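Side-chain contacts in protein phosphatase 2C (Toxoplasma gondii, PDB 3D8K), which probably removes phosphate from phosphoserine and phosphothreonine residues of proteins as a manganese-dependent phosphatase of the PP2C family: residues A52-F57 with W65-V70; V124-V129 with L180-T185; G209-V214 with L218-V223. All blocks are in the same frame, centred on the assembly; numbering follows the deposited sequence.

Contact 1. Residues A52-F57 with W65-V70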
loop_
_atom_site.group_PDB
_atom_site.type_symbol
_atom_site.label_atom_id
_atom_site.label_comp_id
_atom_site.label_asym_id
_atom_site.label_seq_id
_atom_site.Cartn_x
_atom_site.Cartn_y
_atom_site.Cartn_z
ATOM N N ALA C 52 1.081 -26.379 -9.726
ATOM C CA ALA C 52 2.103 -27.373 -9.982
ATOM C C ALA C 52 1.788 -28.728 -9.386
ATOM O O ALA C 52 0.974 -28.858 -8.478
ATOM C CB ALA C 52 3.441 -26.868 -9.482
HETATM N N MSE C 53 2.457 -29.747 -9.900
HETATM C CA MSE C 53 2.217 -31.099 -9.423
HETATM C C MSE C 53 3.502 -31.919 -9.438
HETATM O O MSE C 53 4.192 -32.009 -10.457
HETATM C CB MSE C 53 1.168 -31.743 -10.304
HETATM C CG MSE C 53 0.513 -32.895 -9.664
HETATM SE SE MSE C 53 -1.185 -33.117 -10.548
HETATM C CE MSE C 53 -2.324 -32.408 -9.106
ATOM N N PHE C 54 3.825 -32.518 -8.305
ATOM C CA PHE C 54 5.034 -33.305 -8.211
ATOM C C PHE C 54 4.725 -34.725 -7.767
ATOM O O PHE C 54 4.282 -34.959 -6.655
ATOM C CB PHE C 54 5.986 -32.609 -7.244
ATOM C CG PHE C 54 6.390 -31.241 -7.697
ATOM C CD1 PHE C 54 7.331 -31.087 -8.713
ATOM C CD2 PHE C 54 5.802 -30.103 -7.147
ATOM C CE1 PHE C 54 7.681 -29.822 -9.173
ATOM C CE2 PHE C 54 6.137 -28.835 -7.596
ATOM C CZ PHE C 54 7.078 -28.689 -8.609
ATOM N N ASP C 55 4.942 -35.675 -8.660
ATOM C CA ASP C 55 4.690 -37.069 -8.334
ATOM C C ASP C 55 6.030 -37.790 -8.211
ATOM O O ASP C 55 6.715 -38.030 -9.207
ATOM C CB ASP C 55 3.813 -37.709 -9.420
ATOM C CG ASP C 55 3.470 -39.145 -9.113
ATOM O OD1 ASP C 55 3.210 -39.443 -7.925
ATOM O OD2 ASP C 55 3.455 -39.972 -10.051
ATOM N N GLY C 56 6.394 -38.135 -6.979
ATOM C CA GLY C 56 7.674 -38.785 -6.742
ATOM C C GLY C 56 7.730 -40.301 -6.729
ATOM O O GLY C 56 6.832 -40.963 -6.206
ATOM N N PHE C 57 8.783 -40.871 -7.313
ATOM C CA PHE C 57 8.902 -42.321 -7.299
ATOM C C PHE C 57 9.716 -42.806 -6.112
ATOM O O PHE C 57 10.873 -42.417 -5.906
ATOM C CB PHE C 57 9.476 -42.887 -8.599
ATOM C CG PHE C 57 10.431 -41.987 -9.302
ATOM C CD1 PHE C 57 9.969 -40.884 -10.020
ATOM C CD2 PHE C 57 11.787 -42.291 -9.328
ATOM C CE1 PHE C 57 10.839 -40.102 -10.766
ATOM C CE2 PHE C 57 12.671 -41.520 -10.068
ATOM C CZ PHE C 57 12.199 -40.421 -10.793
ATOM N N TRP C 65 10.687 -31.297 -1.844
ATOM C CA TRP C 65 11.697 -30.244 -1.915
ATOM C C TRP C 65 11.255 -29.310 -3.028
ATOM O O TRP C 65 11.315 -28.084 -2.923
ATOM C CB TRP C 65 13.047 -30.852 -2.288
ATOM C CG TRP C 65 14.156 -29.857 -2.399
ATOM C CD1 TRP C 65 14.968 -29.422 -1.399
ATOM C CD2 TRP C 65 14.569 -29.161 -3.578
ATOM N NE1 TRP C 65 15.865 -28.505 -1.879
ATOM C CE2 TRP C 65 15.646 -28.327 -3.225
ATOM C CE3 TRP C 65 14.142 -29.176 -4.918
ATOM C CZ2 TRP C 65 16.295 -27.494 -4.140
ATOM C CZ3 TRP C 65 14.786 -28.348 -5.839
ATOM C CH2 TRP C 65 15.858 -27.523 -5.445
ATOM N N LEU C 66 10.815 -29.927 -4.111
ATOM C CA LEU C 66 10.359 -29.194 -5.271
ATOM C C LEU C 66 9.149 -28.326 -4.963
ATOM O O LEU C 66 9.146 -27.126 -5.230
ATOM C CB LEU C 66 10.018 -30.178 -6.382
ATOM C CG LEU C 66 11.193 -30.981 -6.928
ATOM C CD1 LEU C 66 10.663 -32.071 -7.826
ATOM C CD2 LEU C 66 12.147 -30.079 -7.672
ATOM N N ALA C 67 8.119 -28.943 -4.400
ATOM C CA ALA C 67 6.895 -28.231 -4.071
ATOM C C ALA C 67 7.124 -27.039 -3.144
ATOM O O ALA C 67 6.350 -26.081 -3.176
ATOM C CB ALA C 67 5.880 -29.189 -3.461
ATOM N N GLN C 68 8.176 -27.080 -2.329
ATOM C CA GLN C 68 8.448 -25.963 -1.431
ATOM C C GLN C 68 9.603 -25.057 -1.874
ATOM O O GLN C 68 9.934 -24.088 -1.197
ATOM C CB GLN C 68 8.675 -26.474 -0.006
ATOM C CG GLN C 68 9.838 -27.433 0.171
ATOM C CD GLN C 68 9.578 -28.450 1.283
ATOM O OE1 GLN C 68 10.442 -29.274 1.608
ATOM N NE2 GLN C 68 8.374 -28.404 1.860
ATOM N N ASN C 69 10.195 -25.351 -3.026
ATOM C CA ASN C 69 11.295 -24.547 -3.545
ATOM C C ASN C 69 11.021 -23.998 -4.936
ATOM O O ASN C 69 11.774 -23.168 -5.434
ATOM C CB ASN C 69 12.580 -25.375 -3.608
ATOM C CG ASN C 69 13.217 -25.566 -2.253
ATOM O OD1 ASN C 69 13.650 -24.605 -1.620
ATOM N ND2 ASN C 69 13.275 -26.812 -1.794
ATOM N N VAL C 70 9.945 -24.450 -5.567
ATOM C CA VAL C 70 9.665 -24.010 -6.922
ATOM C C VAL C 70 9.322 -22.529 -7.122
ATOM O O VAL C 70 9.788 -21.905 -8.087
ATOM C CB VAL C 70 8.580 -24.889 -7.577
ATOM C CG1 VAL C 70 7.228 -24.650 -6.932
ATOM C CG2 VAL C 70 8.554 -24.612 -9.067
#
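Phe54 meets Leu66, Ala67 and Val70 with its phenyl ring, which reaches from strand 52-55 into the flank of helix 65-70. Leu66 CB lies over one face, 3.7 Å from the centroid of the Phe54 ring and 16° off the ring normal, a CH-pi contact displaced toward the rim. The branch of the same leucine adds a contact of 3.6 Å from Leu66 CD1 to Phe54 CD1. Farther round the ring, Ala67 N lies over the same face, and Phe54 CE2 is 3.7 Å from Ala67 CA, with Ala67 CB beside Phe54 CD2. Val70, one helical turn after Leu66, brings CB obliquely to Phe54 CZ at 4.2 Å. The ring gets there because CG stands anti to the carbonyl carbon, chi1 -62°, and leans off the strand toward the helix. All four touching residues are buried. In the next shell, Met92 of helix 82-97 packs on Leu66 and Val70, while Phe54 also touches Val37 of the neighbouring strand 35-41. Strand and helix run roughly antiparallel, at 156°, with axes 8.7 Å from each other at closest approach. This is apolar packing of helix 61-74 on a face of the six-stranded antiparallel sheet, characteristic of the PP2C fold, in which helices flank a central beta sandwich.

Contact 2. Residues V124-V129 with L180-T185; sequences VGRQIV and LKSGRT
Arg126 extends its guanidinium group to Ser182, where NH2 gives a hydrogen bond to OG at 3.1 Å. The bond is fairly straight, 153° at the hydrogen, and the hydroxyl lies at the guanidinium edge, tilted 18° from its plane. A carboxylate outside the two segments binds both partners: Asp263 forms a salt bridge with Arg126 NH2 through OD2 and a hydrogen bond with Ser182 OG through OD1. This triangle holds the guanidinium end of a long chain that bends at CB-CG (chi2 57°) and runs past Phe258 and Tyr260. Asp263 probably offsets the charge of Arg126. Apolar packing between the segments is looser, since Arg126 CG only just meets Leu180 CD1, at 4.4 Å. The backbones stay well apart, the nearest pair of CA atoms, those of Arg126 and Leu180, being 9.8 Å from each other. Toward solvent lie Gly125 on one side and Gly183, Arg184 and Thr185 on the other. Ser182 to Thr185 form a type II' turn, closed by Thr185 N to Ser182 O at 2.7 Å, and Gly183 supplies the positive phi it needs. Arg126 lies in the two-residue loop of hairpin 120-124/127-129 and Ser182 at the start of the turn of hairpin 177-182/185-188; a polar arginine-serine-aspartate network bridges the small three-stranded sheet to a hairpin of the large sheet.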
loop_
_atom_site.group_PDB
_atom_site.type_symbol
_atom_site.label_atom_id
_atom_site.label_comp_id
_atom_site.label_asym_id
_atom_site.label_seq_id
_atom_site.Cartn_x
_atom_site.Cartn_y
_atom_site.Cartn_z
ATOM N N VAL C 124 -2.434 -23.846 -34.122
ATOM C CA VAL C 124 -2.826 -25.159 -34.599
ATOM C C VAL C 124 -3.945 -25.600 -33.667
ATOM O O VAL C 124 -3.690 -26.101 -32.559
ATOM C CB VAL C 124 -1.702 -26.211 -34.484
ATOM C CG1 VAL C 124 -2.212 -27.560 -34.975
ATOM C CG2 VAL C 124 -0.504 -25.787 -35.285
ATOM N N GLY C 125 -5.174 -25.402 -34.127
ATOM C CA GLY C 125 -6.338 -25.790 -33.353
ATOM C C GLY C 125 -6.157 -25.724 -31.853
ATOM O O GLY C 125 -6.031 -26.763 -31.186
ATOM N N ARG C 126 -6.128 -24.501 -31.332
ATOM C CA ARG C 126 -5.995 -24.244 -29.895
ATOM C C ARG C 126 -4.572 -24.109 -29.372
ATOM O O ARG C 126 -4.332 -23.356 -28.441
ATOM C CB ARG C 126 -6.742 -25.307 -29.071
ATOM C CG ARG C 126 -7.748 -24.754 -28.063
ATOM C CD ARG C 126 -8.796 -23.884 -28.728
ATOM N NE ARG C 126 -9.739 -23.326 -27.762
ATOM C CZ ARG C 126 -10.902 -23.881 -27.440
ATOM N NH1 ARG C 126 -11.277 -25.015 -28.011
ATOM N NH2 ARG C 126 -11.687 -23.306 -26.546
ATOM N N GLN C 127 -3.621 -24.821 -29.956
ATOM C CA GLN C 127 -2.253 -24.704 -29.480
ATOM C C GLN C 127 -1.619 -23.510 -30.139
ATOM O O GLN C 127 -1.791 -23.288 -31.317
ATOM C CB GLN C 127 -1.433 -25.944 -29.816
ATOM C CG GLN C 127 -0.225 -26.134 -28.881
ATOM C CD GLN C 127 0.523 -27.451 -29.099
ATOM O OE1 GLN C 127 -0.062 -28.470 -29.493
ATOM N NE2 GLN C 127 1.815 -27.439 -28.815
ATOM N N ILE C 128 -0.888 -22.727 -29.373
ATOM C CA ILE C 128 -0.230 -21.569 -29.932
ATOM C C ILE C 128 1.179 -21.959 -30.359
ATOM O O ILE C 128 1.992 -22.416 -29.544
ATOM C CB ILE C 128 -0.193 -20.429 -28.896
ATOM C CG1 ILE C 128 -1.627 -19.970 -28.610
ATOM C CG2 ILE C 128 0.683 -19.293 -29.392
ATOM C CD1 ILE C 128 -1.743 -18.943 -27.535
ATOM N N VAL C 129 1.454 -21.820 -31.650
ATOM C CA VAL C 129 2.777 -22.143 -32.170
ATOM C C VAL C 129 3.705 -21.004 -31.770
ATOM O O VAL C 129 3.376 -19.831 -31.931
ATOM C CB VAL C 129 2.763 -22.299 -33.715
ATOM C CG1 VAL C 129 4.172 -22.557 -34.228
ATOM C CG2 VAL C 129 1.848 -23.445 -34.112
ATOM N N LEU C 180 -7.364 -29.877 -21.377
ATOM C CA LEU C 180 -8.191 -28.680 -21.462
ATOM C C LEU C 180 -9.623 -29.061 -21.812
ATOM O O LEU C 180 -9.856 -29.784 -22.785
ATOM C CB LEU C 180 -7.654 -27.733 -22.542
ATOM C CG LEU C 180 -7.840 -26.211 -22.407
ATOM C CD1 LEU C 180 -8.187 -25.611 -23.765
ATOM C CD2 LEU C 180 -8.929 -25.891 -21.403
ATOM N N LYS C 181 -10.578 -28.590 -21.018
ATOM C CA LYS C 181 -11.985 -28.872 -21.287
ATOM C C LYS C 181 -12.628 -27.639 -21.883
ATOM O O LYS C 181 -12.364 -26.513 -21.457
ATOM C CB LYS C 181 -12.765 -29.224 -20.013
ATOM C CG LYS C 181 -12.662 -30.657 -19.552
ATOM C CD LYS C 181 -13.601 -30.915 -18.376
ATOM C CE LYS C 181 -15.060 -30.946 -18.804
ATOM N NZ LYS C 181 -15.310 -31.918 -19.913
ATOM N N SER C 182 -13.489 -27.858 -22.864
ATOM C CA SER C 182 -14.197 -26.767 -23.506
ATOM C C SER C 182 -15.509 -27.353 -23.998
ATOM O O SER C 182 -15.534 -28.102 -24.985
ATOM C CB SER C 182 -13.379 -26.218 -24.676
ATOM O OG SER C 182 -13.820 -24.926 -25.051
ATOM N N GLY C 183 -16.590 -27.027 -23.289
ATOM C CA GLY C 183 -17.901 -27.527 -23.659
ATOM C C GLY C 183 -17.967 -29.028 -23.461
ATOM O O GLY C 183 -17.966 -29.509 -22.329
ATOM N N ARG C 184 -18.028 -29.766 -24.567
ATOM C CA ARG C 184 -18.075 -31.221 -24.527
ATOM C C ARG C 184 -16.776 -31.725 -25.108
ATOM O O ARG C 184 -16.636 -32.899 -25.445
ATOM C CB ARG C 184 -19.247 -31.756 -25.356
ATOM C CG ARG C 184 -20.483 -32.094 -24.543
ATOM C CD ARG C 184 -20.126 -33.071 -23.443
ATOM N NE ARG C 184 -21.282 -33.732 -22.844
ATOM C CZ ARG C 184 -22.395 -33.121 -22.453
ATOM N NH1 ARG C 184 -22.539 -31.806 -22.600
ATOM N NH2 ARG C 184 -23.360 -33.827 -21.880
ATOM N N THR C 185 -15.819 -30.817 -25.221
ATOM C CA THR C 185 -14.531 -31.165 -25.772
ATOM C C THR C 185 -13.454 -31.353 -24.720
ATOM O O THR C 185 -13.423 -30.664 -23.702
ATOM C CB THR C 185 -14.059 -30.095 -26.768
ATOM O OG1 THR C 185 -15.058 -29.921 -27.781
ATOM C CG2 THR C 185 -12.754 -30.517 -27.431
#

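Contact 3. Residues G209-V214 with L218-V223; sequences GVFTTV and LLLGGV
Thr212 and Leu219 exchange two backbone hydrogen bonds, Thr212 N to Leu219 O and Leu219 N to Thr212 O, each 3.2 Å long. Beyond this hydrogen-bonded pair, Val210 O accepts from Gly221 N at 2.6 Å. Leu219 to Gly222 form a type II turn, after which Val223 N binds Leu220 O at 2.9 Å. Each bonded carbonyl of the central pair also receives a CA-H...O contact: Phe211 CA lies 3.5 Å from Leu219 O, and Leu218 CA is equally near Thr212 O. Side chains pack on both faces of the hairpin. Phe211 CB touches Leu218 CD1 at 3.9 Å, and the ring crosses Leu220 at a slant, Phe211 CE2 to Leu220 CD1 4.1 Å. On the other face Thr212 CG2 rests 3.7 Å from Gly222 CA, while the side chains of Val214 and Leu219 cross at about a right angle, Val214 CB 4.0 Å from Leu219 CD1. Phe211 and Leu220 turn to the face packed on Val204 of helix 198-206, with Thr227, Phe235 and Val248 of nearby loops beside them; the antiparallel hairpin 211-214/217-220 thereby packs against the end of that helix, at the surface of the chain.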
loop_
_atom_site.group_PDB
_atom_site.type_symbol
_atom_site.label_atom_id
_atom_site.label_comp_id
_atom_site.label_asym_id
_atom_site.label_seq_id
_atom_site.Cartn_x
_atom_site.Cartn_y
_atom_site.Cartn_z
ATOM N N GLY C 209 21.196 -45.718 -22.803
ATOM C CA GLY C 209 20.474 -46.277 -21.672
ATOM C C GLY C 209 19.609 -47.449 -22.088
ATOM O O GLY C 209 19.166 -47.503 -23.228
ATOM N N VAL C 210 19.347 -48.386 -21.187
ATOM C CA VAL C 210 18.528 -49.520 -21.576
ATOM C C VAL C 210 17.328 -49.759 -20.665
ATOM O O VAL C 210 17.430 -49.691 -19.431
ATOM C CB VAL C 210 19.390 -50.851 -21.686
ATOM C CG1 VAL C 210 20.858 -50.524 -21.725
ATOM C CG2 VAL C 210 19.085 -51.803 -20.565
ATOM N N PHE C 211 16.180 -50.021 -21.288
ATOM C CA PHE C 211 14.972 -50.319 -20.538
ATOM C C PHE C 211 15.012 -51.821 -20.342
ATOM O O PHE C 211 15.481 -52.555 -21.217
ATOM C CB PHE C 211 13.721 -49.959 -21.328
ATOM C CG PHE C 211 13.602 -48.501 -21.656
ATOM C CD1 PHE C 211 14.197 -47.981 -22.794
ATOM C CD2 PHE C 211 12.867 -47.650 -20.835
ATOM C CE1 PHE C 211 14.058 -46.625 -23.118
ATOM C CE2 PHE C 211 12.723 -46.299 -21.146
ATOM C CZ PHE C 211 13.320 -45.780 -22.292
ATOM N N THR C 212 14.533 -52.288 -19.197
ATOM C CA THR C 212 14.532 -53.710 -18.947
ATOM C C THR C 212 13.431 -53.977 -17.938
ATOM O O THR C 212 13.200 -53.162 -17.053
ATOM C CB THR C 212 15.922 -54.162 -18.445
ATOM O OG1 THR C 212 15.988 -55.591 -18.439
ATOM C CG2 THR C 212 16.198 -53.635 -17.069
ATOM N N THR C 213 12.728 -55.099 -18.069
ATOM C CA THR C 213 11.639 -55.358 -17.142
ATOM C C THR C 213 12.087 -55.836 -15.780
ATOM O O THR C 213 12.871 -56.776 -15.644
ATOM C CB THR C 213 10.592 -56.357 -17.700
ATOM O OG1 THR C 213 10.630 -57.572 -16.947
ATOM C CG2 THR C 213 10.844 -56.638 -19.148
ATOM N N VAL C 214 11.556 -55.160 -14.771
ATOM C CA VAL C 214 11.849 -55.448 -13.388
ATOM C C VAL C 214 10.550 -55.464 -12.593
ATOM O O VAL C 214 9.828 -54.466 -12.523
ATOM C CB VAL C 214 12.812 -54.387 -12.816
ATOM C CG1 VAL C 214 12.694 -54.310 -11.316
ATOM C CG2 VAL C 214 14.224 -54.728 -13.200
ATOM N N LEU C 218 8.553 -52.362 -17.418
ATOM C CA LEU C 218 9.930 -52.008 -17.707
ATOM C C LEU C 218 10.299 -50.599 -17.268
ATOM O O LEU C 218 9.570 -49.645 -17.510
ATOM C CB LEU C 218 10.224 -52.172 -19.200
ATOM C CG LEU C 218 9.567 -51.089 -20.034
ATOM C CD1 LEU C 218 9.998 -51.224 -21.474
ATOM C CD2 LEU C 218 8.053 -51.203 -19.875
ATOM N N LEU C 219 11.465 -50.505 -16.637
ATOM C CA LEU C 219 12.004 -49.259 -16.113
ATOM C C LEU C 219 13.306 -48.868 -16.819
ATOM O O LEU C 219 14.075 -49.732 -17.258
ATOM C CB LEU C 219 12.263 -49.426 -14.614
ATOM C CG LEU C 219 11.135 -50.180 -13.896
ATOM C CD1 LEU C 219 11.533 -50.584 -12.472
ATOM C CD2 LEU C 219 9.899 -49.307 -13.905
ATOM N N LEU C 220 13.550 -47.566 -16.936
ATOM C CA LEU C 220 14.768 -47.098 -17.565
ATOM C C LEU C 220 15.929 -47.574 -16.669
ATOM O O LEU C 220 15.933 -47.343 -15.452
ATOM C CB LEU C 220 14.737 -45.575 -17.690
ATOM C CG LEU C 220 15.668 -44.898 -18.706
ATOM C CD1 LEU C 220 15.040 -43.608 -19.184
ATOM C CD2 LEU C 220 17.027 -44.605 -18.089
ATOM N N GLY C 221 16.889 -48.269 -17.273
ATOM C CA GLY C 221 18.013 -48.771 -16.512
ATOM C C GLY C 221 17.584 -49.786 -15.472
ATOM O O GLY C 221 18.393 -50.278 -14.690
ATOM N N GLY C 222 16.300 -50.115 -15.450
ATOM C CA GLY C 222 15.855 -51.075 -14.472
ATOM C C GLY C 222 15.465 -50.394 -13.180
ATOM O O GLY C 222 15.370 -51.054 -12.150
ATOM N N VAL C 223 15.274 -49.077 -13.196
ATOM C CA VAL C 223 14.839 -48.426 -11.973
ATOM C C VAL C 223 13.783 -47.323 -12.195
ATOM O O VAL C 223 12.813 -47.228 -11.456
ATOM C CB VAL C 223 16.070 -47.875 -11.129
ATOM C CG1 VAL C 223 17.360 -48.565 -11.541
ATOM C CG2 VAL C 223 16.196 -46.373 -11.246
#

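In the fold
From the N terminus, the three contacts follow one another in series, and none nests in or crosses another. Contact 1 closes a short connection of seven residues, tying strand 48-55 of the six-stranded sheet to the helix that follows it. Contact 2 closes the longest loop, fifty residues, and joins the small sheet containing 127-129 to the eight-stranded sheet; it lies on the opposite side of the chain's centre from contact 1. Contact 3 closes a tight hairpin of its own at the periphery, its centre about 35 Å from that of contact 2. It comes nearer to contact 1, about 5 Å between nearest atoms, without touching it.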